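Local atomic coordinates of S-adenosyl-L-methionine-dependent 2-deoxy-scyllo-inosamine dehydrogenase (Bacillus circulans, PDB entry 4M7S), a protein that catalyses the radical S-adenosylmethionine-dependent oxidation of 2-deoxy-scyllo-inosamine to amino-dideoxy-scyllo-inosose in butirosin biosynthesis, using two [4Fe-4S] clusters. Residues A[50-55]-A[82-87]. Numbering follows the deposited sequence.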
# COMPACT_ATOMS: atom_id res chain seq x y z
N SER A 50 -11.21 0.85 -15.01
CA SER A 50 -12.67 0.92 -15.11
C SER A 50 -13.25 1.92 -14.08
O SER A 50 -14.41 2.33 -14.18
CB SER A 50 -13.27 -0.46 -14.86
OG SER A 50 -13.12 -0.84 -13.50
N LEU A 51 -12.44 2.30 -13.11
CA LEU A 51 -12.85 3.28 -12.10
C LEU A 51 -12.30 4.68 -12.41
O LEU A 51 -12.54 5.61 -11.66
CB LEU A 51 -12.34 2.86 -10.71
CG LEU A 51 -12.88 1.56 -10.11
CD1 LEU A 51 -11.97 1.08 -8.97
CD2 LEU A 51 -14.32 1.74 -9.62
N ASP A 52 -11.57 4.82 -13.52
CA ASP A 52 -10.84 6.06 -13.80
C ASP A 52 -10.03 6.50 -12.58
O ASP A 52 -10.00 7.68 -12.22
CB ASP A 52 -11.80 7.17 -14.24
CG ASP A 52 -11.10 8.33 -14.93
OD1 ASP A 52 -9.89 8.20 -15.24
OD2 ASP A 52 -11.75 9.36 -15.18
N PHE A 53 -9.38 5.54 -11.93
CA PHE A 53 -8.65 5.79 -10.69
C PHE A 53 -7.61 6.91 -10.81
O PHE A 53 -6.73 6.86 -11.67
CB PHE A 53 -7.99 4.51 -10.19
CG PHE A 53 -7.25 4.70 -8.90
CD1 PHE A 53 -7.94 5.00 -7.73
CD2 PHE A 53 -5.87 4.59 -8.86
CE1 PHE A 53 -7.26 5.18 -6.53
CE2 PHE A 53 -5.18 4.77 -7.67
CZ PHE A 53 -5.88 5.06 -6.51
N ALA A 54 -7.72 7.90 -9.93
CA ALA A 54 -6.88 9.09 -10.00
C ALA A 54 -6.23 9.42 -8.67
O ALA A 54 -5.84 10.56 -8.43
CB ALA A 54 -7.70 10.29 -10.50
N GLY A 55 -6.09 8.42 -7.80
CA GLY A 55 -5.44 8.63 -6.52
C GLY A 55 -3.99 8.19 -6.60
O GLY A 55 -3.40 8.14 -7.69
N ILE A 82 -4.09 3.89 -15.99
CA ILE A 82 -4.54 4.90 -15.04
C ILE A 82 -3.64 6.15 -15.07
O ILE A 82 -2.98 6.48 -14.08
CB ILE A 82 -4.64 4.32 -13.61
CG1 ILE A 82 -3.35 3.61 -13.21
CG2 ILE A 82 -5.79 3.32 -13.52
CD1 ILE A 82 -3.36 3.06 -11.77
N PRO A 83 -3.63 6.87 -16.21
CA PRO A 83 -2.69 7.99 -16.38
C PRO A 83 -2.97 9.17 -15.43
O PRO A 83 -2.08 10.00 -15.23
CB PRO A 83 -2.90 8.41 -17.84
CG PRO A 83 -4.28 7.94 -18.19
CD PRO A 83 -4.48 6.67 -17.39
N ARG A 84 -4.18 9.24 -14.87
CA ARG A 84 -4.49 10.26 -13.85
C ARG A 84 -3.90 9.91 -12.47
O ARG A 84 -3.73 10.78 -11.63
CB ARG A 84 -6.00 10.45 -13.69
CG ARG A 84 -6.75 10.81 -14.95
CD ARG A 84 -8.25 10.95 -14.64
NE ARG A 84 -8.53 12.08 -13.76
CZ ARG A 84 -9.48 12.10 -12.82
NH1 ARG A 84 -10.25 11.04 -12.61
NH2 ARG A 84 -9.65 13.19 -12.07
N ALA A 85 -3.61 8.63 -12.24
CA ALA A 85 -3.13 8.20 -10.92
C ALA A 85 -1.72 8.72 -10.66
O ALA A 85 -1.04 9.16 -11.58
CB ALA A 85 -3.16 6.69 -10.80
N ARG A 86 -1.29 8.66 -9.40
CA ARG A 86 0.03 9.16 -9.01
C ARG A 86 0.89 8.04 -8.45
O ARG A 86 0.72 7.64 -7.30
CB ARG A 86 -0.12 10.29 -7.98
CG ARG A 86 1.20 10.84 -7.41
CD ARG A 86 0.94 12.14 -6.65
NE ARG A 86 2.10 12.56 -5.86
CZ ARG A 86 3.09 13.31 -6.33
NH1 ARG A 86 4.10 13.65 -5.53
NH2 ARG A 86 3.08 13.74 -7.58
N PRO A 87 1.79 7.50 -9.29
CA PRO A 87 2.66 6.37 -8.92
C PRO A 87 3.81 6.80 -8.02
O PRO A 87 4.54 7.74 -8.35
CB PRO A 87 3.21 5.89 -10.28
CG PRO A 87 2.34 6.56 -11.34
CD PRO A 87 1.94 7.86 -10.71
O HOH W 1 -6.45 7.44 -14.39
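Arg84 reaches over Ala54 and lays one face of its guanidinium on that methyl, with Ala54 CB 3.4 Å from Arg84 CZ and over the centre of the group. The arginine chain bends at chi3 (66°), which turns NE out of the line of the chain. Asp52 crosses Arg84 at about a right angle, carboxylate and guanidinium planes 51° apart; Asp52 OD1 sits at the guanidinium edge, in its plane, 3.3 Å from Arg84 CD. The salt bridge from Asp52 OD2 to Arg84 NH1 is long at 3.4 Å, and the same NH1 makes a weak hydrogen bond to Asp52 O. A water accepts from the backbone N of Arg84 and donates to Phe53 O, bridging the two backbones. The Phe53 ring meets Ile82 CD1 at its edge and Ala85 CB obliquely, CD2 lying 3.9 Å from that CB; Leu48 of helix 38-50 packs on both Phe53 and Ile82. Gly55 N sits over one ring face. Arg86 N donates to Gly55 O at 2.8 Å (154° at the hydrogen), where the chains run into neighbouring parallel strands 56-58 and 86-91. Here the loop after the Schellman motif at Asp52 meets the type I turn Ile82–Ala85, two helix-to-strand connections of the radical SAM partial barrel, away from the clusters.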